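Local coordinates for uncharacterized protein (Bacteroides caccae, PDB 3NO2) that is of unknown function but folds as a six-bladed beta-propeller related to the Mal s 1 allergenic protein-like family, at residues R128-N133 with Y138-F143; Q211-A216 with G241-L246. All coordinates share one frame; numbering follows the deposited sequence.

Contact 1: residues R128-N133 with Y138-F143; sequences RQINKN and YLVPLF
Asn131 and Leu139 form an antiparallel hydrogen-bonded pair, with Asn131 N to Leu139 O at 3.1 Å and Leu139 N to Asn131 O at 2.8 Å, and Lys132 with Tyr138 follows as a non-hydrogen-bonded pair. Toward Arg128 the chains are joined instead through water: one molecule donates to both Gln129 O and Leu139 O, and another accepts from Arg128 N while donating to Pro141 O. On one face, Lys132 runs fully extended beside the Tyr138 ring, its CG 3.9 Å from Tyr138 CE1. Both polar ends converge on Glu103, Lys132 NZ in a salt bridge and Tyr138 OH in a hydrogen bond, which ties the hairpin to strand 99-104 of the preceding sheet. Ile130 lies alongside Val140, Ile130 CD1 to Val140 CG2 at 4.0 Å, and Ile130 CG2 meets Tyr138 CB. On the other face Leu139 CD2 meets Asn133 ND2, and Leu139 packs on Phe172. The Asn131 side chain turns to the following residue: OD1 accepts from Lys132 N (2.8 Å), while ND2 reaches Ser170 O. Farther along, the bend of Arg128 at chi2 (-68°) brings its guanidinium against Phe143, whose CE2 sits over the guanidinium face, off-centre and 3.5 Å from Arg128 NH2, with the planes 37° apart. That guanidinium also bonds His124 O and a citrate, probably from the crystallisation liquor. The segments thus make the beta hairpin of the first two strands in a four-stranded antiparallel propeller blade, 131-132 being the short edge strand that, as the first of its blade, lies nearest the propeller axis.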
# COMPACT_ATOMS: atom_id res chain seq x y z
N ARG A 128 1.71 -4.20 -6.52
CA ARG A 128 2.17 -3.93 -5.17
C ARG A 128 1.05 -4.31 -4.21
O ARG A 128 1.10 -5.44 -3.65
CB ARG A 128 2.67 -2.50 -5.03
CG ARG A 128 3.88 -2.23 -5.90
CD ARG A 128 5.13 -3.00 -5.45
NE ARG A 128 6.27 -2.76 -6.34
CZ ARG A 128 6.53 -3.39 -7.46
NH1 ARG A 128 5.79 -4.38 -7.87
NH2 ARG A 128 7.53 -2.95 -8.22
N GLN A 129 0.01 -3.49 -4.00
CA GLN A 129 -1.00 -3.74 -2.98
C GLN A 129 -2.34 -4.16 -3.60
O GLN A 129 -3.11 -3.33 -4.07
CB GLN A 129 -1.23 -2.48 -2.14
CG GLN A 129 0.02 -1.91 -1.51
CD GLN A 129 -0.30 -0.94 -0.36
OE1 GLN A 129 -1.41 -0.42 -0.24
NE2 GLN A 129 0.69 -0.67 0.49
N ILE A 130 -2.61 -5.45 -3.56
CA ILE A 130 -3.90 -6.02 -3.88
C ILE A 130 -4.87 -5.73 -2.74
O ILE A 130 -4.46 -5.58 -1.59
CB ILE A 130 -3.74 -7.52 -4.16
CG1 ILE A 130 -2.94 -7.74 -5.44
CG2 ILE A 130 -5.10 -8.24 -4.22
CD1 ILE A 130 -2.66 -9.23 -5.81
N ASN A 131 -6.15 -5.61 -3.05
CA ASN A 131 -7.21 -5.39 -2.08
C ASN A 131 -8.39 -6.34 -2.42
O ASN A 131 -8.39 -7.01 -3.43
CB ASN A 131 -7.61 -3.90 -2.06
CG ASN A 131 -8.16 -3.45 -0.73
OD1 ASN A 131 -8.51 -4.26 0.14
ND2 ASN A 131 -8.15 -2.14 -0.53
N LYS A 132 -9.34 -6.42 -1.50
CA LYS A 132 -10.50 -7.31 -1.60
C LYS A 132 -11.76 -6.44 -1.56
O LYS A 132 -11.88 -5.62 -0.65
CB LYS A 132 -10.46 -8.30 -0.47
CG LYS A 132 -11.54 -9.40 -0.56
CD LYS A 132 -11.40 -10.43 0.57
CE LYS A 132 -12.42 -11.52 0.43
NZ LYS A 132 -12.26 -12.55 1.53
N ASN A 133 -12.67 -6.63 -2.50
CA ASN A 133 -13.85 -5.76 -2.57
C ASN A 133 -15.03 -6.44 -1.87
O ASN A 133 -14.91 -7.52 -1.31
CB ASN A 133 -14.13 -5.36 -4.02
CG ASN A 133 -14.55 -6.51 -4.91
OD1 ASN A 133 -14.97 -7.58 -4.46
ND2 ASN A 133 -14.51 -6.26 -6.24
N TYR A 138 -10.84 -9.82 -5.86
CA TYR A 138 -9.60 -9.11 -5.60
C TYR A 138 -9.35 -8.04 -6.63
O TYR A 138 -9.49 -8.31 -7.85
CB TYR A 138 -8.42 -10.10 -5.54
CG TYR A 138 -8.65 -11.14 -4.47
CD1 TYR A 138 -8.59 -10.79 -3.13
CD2 TYR A 138 -8.90 -12.46 -4.78
CE1 TYR A 138 -8.80 -11.75 -2.12
CE2 TYR A 138 -9.13 -13.43 -3.79
CZ TYR A 138 -9.06 -13.06 -2.47
OH TYR A 138 -9.26 -14.02 -1.48
N LEU A 139 -8.93 -6.87 -6.18
CA LEU A 139 -8.59 -5.75 -7.07
C LEU A 139 -7.06 -5.72 -7.17
O LEU A 139 -6.34 -5.54 -6.16
CB LEU A 139 -9.10 -4.43 -6.53
CG LEU A 139 -10.62 -4.32 -6.46
CD1 LEU A 139 -11.04 -2.97 -5.85
CD2 LEU A 139 -11.22 -4.48 -7.88
N VAL A 140 -6.57 -5.91 -8.39
CA VAL A 140 -5.16 -6.09 -8.66
C VAL A 140 -4.69 -4.97 -9.58
O VAL A 140 -4.95 -5.01 -10.81
CB VAL A 140 -4.87 -7.42 -9.31
CG1 VAL A 140 -3.36 -7.62 -9.52
CG2 VAL A 140 -5.53 -8.60 -8.50
N PRO A 141 -4.02 -3.94 -9.03
CA PRO A 141 -3.45 -2.91 -9.89
C PRO A 141 -2.14 -3.41 -10.49
O PRO A 141 -1.35 -4.04 -9.78
CB PRO A 141 -3.19 -1.72 -8.94
CG PRO A 141 -3.64 -2.20 -7.55
CD PRO A 141 -3.68 -3.71 -7.63
N LEU A 142 -1.89 -3.13 -11.76
CA LEU A 142 -0.70 -3.65 -12.45
C LEU A 142 0.09 -2.55 -13.10
O LEU A 142 -0.44 -1.71 -13.81
CB LEU A 142 -1.08 -4.69 -13.51
CG LEU A 142 -1.75 -5.96 -12.96
CD1 LEU A 142 -2.36 -6.77 -14.16
CD2 LEU A 142 -0.79 -6.83 -12.15
N PHE A 143 1.39 -2.56 -12.83
CA PHE A 143 2.33 -1.58 -13.36
C PHE A 143 2.47 -1.66 -14.88
O PHE A 143 2.25 -0.68 -15.59
CB PHE A 143 3.74 -1.77 -12.80
CG PHE A 143 4.01 -1.22 -11.40
CD1 PHE A 143 3.04 -0.94 -10.48
CD2 PHE A 143 5.33 -0.98 -11.06
CE1 PHE A 143 3.41 -0.43 -9.22
CE2 PHE A 143 5.68 -0.50 -9.81
CZ PHE A 143 4.71 -0.26 -8.90
O HOH W 1 -0.19 -2.61 -7.77
O HOH W 2 -5.75 -3.01 -5.00

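Contact 2: residues Q211-A216 with G241-L246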
# COMPACT_ATOMS: atom_id res chain seq x y z
N GLN A 211 3.82 18.78 -4.37
CA GLN A 211 4.12 18.20 -5.69
C GLN A 211 4.07 16.67 -5.47
O GLN A 211 4.80 16.14 -4.62
CB GLN A 211 5.50 18.60 -6.20
CG GLN A 211 5.83 17.91 -7.53
CD GLN A 211 7.22 18.24 -8.10
OE1 GLN A 211 7.87 19.23 -7.67
NE2 GLN A 211 7.67 17.45 -9.09
N LEU A 212 3.25 15.98 -6.25
CA LEU A 212 3.15 14.52 -6.20
C LEU A 212 4.20 13.88 -7.08
O LEU A 212 4.33 14.23 -8.26
CB LEU A 212 1.77 14.05 -6.62
CG LEU A 212 0.60 14.54 -5.71
CD1 LEU A 212 -0.77 14.15 -6.30
CD2 LEU A 212 0.76 14.02 -4.26
N PHE A 213 4.97 12.99 -6.46
CA PHE A 213 6.00 12.19 -7.15
C PHE A 213 5.38 10.84 -7.50
O PHE A 213 4.46 10.80 -8.32
CB PHE A 213 7.24 12.14 -6.26
CG PHE A 213 7.93 13.48 -6.17
CD1 PHE A 213 8.89 13.82 -7.12
CD2 PHE A 213 7.56 14.43 -5.28
CE1 PHE A 213 9.51 15.09 -7.09
CE2 PHE A 213 8.19 15.67 -5.26
CZ PHE A 213 9.13 15.99 -6.14
N PHE A 214 5.79 9.74 -6.85
CA PHE A 214 5.12 8.45 -7.09
C PHE A 214 4.02 8.36 -6.06
O PHE A 214 4.29 8.31 -4.85
CB PHE A 214 6.15 7.32 -6.92
CG PHE A 214 5.61 5.93 -7.11
CD1 PHE A 214 4.87 5.33 -6.11
CD2 PHE A 214 5.87 5.23 -8.28
CE1 PHE A 214 4.36 4.06 -6.29
CE2 PHE A 214 5.40 3.96 -8.45
CZ PHE A 214 4.64 3.36 -7.49
N VAL A 215 2.79 8.32 -6.51
CA VAL A 215 1.62 8.26 -5.62
C VAL A 215 1.47 6.80 -5.19
O VAL A 215 1.06 5.94 -5.99
CB VAL A 215 0.35 8.84 -6.22
CG1 VAL A 215 -0.84 8.66 -5.26
CG2 VAL A 215 0.57 10.30 -6.58
N ALA A 216 1.90 6.52 -3.96
CA ALA A 216 1.93 5.18 -3.34
C ALA A 216 0.64 5.04 -2.49
O ALA A 216 -0.44 5.49 -2.89
CB ALA A 216 3.24 4.92 -2.62
N GLY A 241 15.00 19.33 -3.18
CA GLY A 241 13.97 20.14 -2.53
C GLY A 241 13.52 19.55 -1.21
O GLY A 241 14.09 18.57 -0.71
N LYS A 242 12.53 20.20 -0.61
CA LYS A 242 11.87 19.75 0.65
C LYS A 242 10.41 19.42 0.31
O LYS A 242 9.46 20.18 0.58
CB LYS A 242 11.99 20.79 1.76
CG LYS A 242 13.45 21.04 2.15
CD LYS A 242 13.58 22.27 3.03
CE LYS A 242 15.05 22.70 3.17
NZ LYS A 242 15.80 21.65 3.88
N HIS A 243 10.28 18.24 -0.30
CA HIS A 243 8.99 17.69 -0.67
C HIS A 243 8.60 16.63 0.35
O HIS A 243 9.40 15.78 0.68
CB HIS A 243 9.09 17.04 -2.04
CG HIS A 243 9.53 17.99 -3.10
ND1 HIS A 243 8.70 18.97 -3.57
CD2 HIS A 243 10.72 18.16 -3.71
CE1 HIS A 243 9.35 19.69 -4.47
NE2 HIS A 243 10.57 19.22 -4.58
N PRO A 244 7.40 16.75 0.91
CA PRO A 244 7.05 15.84 1.99
C PRO A 244 6.98 14.37 1.58
O PRO A 244 6.51 14.03 0.48
CB PRO A 244 5.66 16.32 2.43
CG PRO A 244 5.11 17.04 1.23
CD PRO A 244 6.31 17.70 0.59
N GLN A 245 7.47 13.52 2.47
CA GLN A 245 7.34 12.10 2.30
C GLN A 245 5.91 11.61 2.44
O GLN A 245 5.51 10.59 1.84
CB GLN A 245 8.21 11.34 3.29
CG GLN A 245 9.71 11.46 3.13
CD GLN A 245 10.27 12.83 3.40
OE1 GLN A 245 9.86 13.46 4.39
NE2 GLN A 245 11.17 13.33 2.54
N LEU A 246 5.12 12.30 3.23
CA LEU A 246 3.80 11.87 3.63
C LEU A 246 2.99 13.14 3.89
O LEU A 246 3.47 14.06 4.54
CB LEU A 246 3.88 11.00 4.89
CG LEU A 246 2.56 10.62 5.51
CD1 LEU A 246 1.78 9.69 4.58
CD2 LEU A 246 2.75 9.96 6.92
O HOH W 3 6.16 19.80 -2.51
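Phe213 presents its ring edge to one face of His243 in an edge-to-face stack, with centroids 4.8 Å apart and planes at 64°. Phe213 CZ stands 3.6 Å above the imidazole plane, over the middle of the ring, while CE2 comes closest to the CG corner of the imidazole, 3.4 Å from His243 CG. At the imidazole edge, in its plane, a water lies 2.9 Å from His243 ND1; the same water accepts a hydrogen bond from Gln211 N and so joins the two segments through a polar path beside the stack. The torsion of Phe213 (CG anti to the carbonyl carbon, chi1 -70°) puts CE2 and CZ against the imidazole. Gln211 adds a lighter touch: its extended chain brings OE1 to 3.6 Å from His243 CE1, with amide and imidazole planes 75° apart. No direct hydrogen bond crosses between the segments, and the buried surface is a modest 148 Å². The backbones on both sides are held from strand 226-231, where Asn230 takes Phe213 N on OD1 and gives ND2 to Gln211 O and Pro244 O. Asp235 and Ala238, from the loop that follows this strand, also touch Phe213. The stack therefore lies between the approach to strand 214-220, the first of its blade, and the end of the long loop from strand 226-231 to strand 246-249, where Gln245 and Leu246 form a classic beta bulge against Leu259.

In the fold
Contact 1 is buried, about 9 Å from the centre of the chain, whereas contact 2 is only partly buried at about 15 Å, and the two lie on opposite sides of that centre. Contact 1 pairs neighbouring strands of one blade through backbone bonds, bridging waters and side chains on both sheet faces. Contact 2 belongs to a different four-stranded sheet and joins a strand approach to an inter-strand loop by one aromatic stack and a single bridging water. Their centres are 22 Å apart, yet the segments touch: Phe143 CZ packs 3.9 Å from Phe214 CZ, linking the end of the hairpin to the start of strand 214-220.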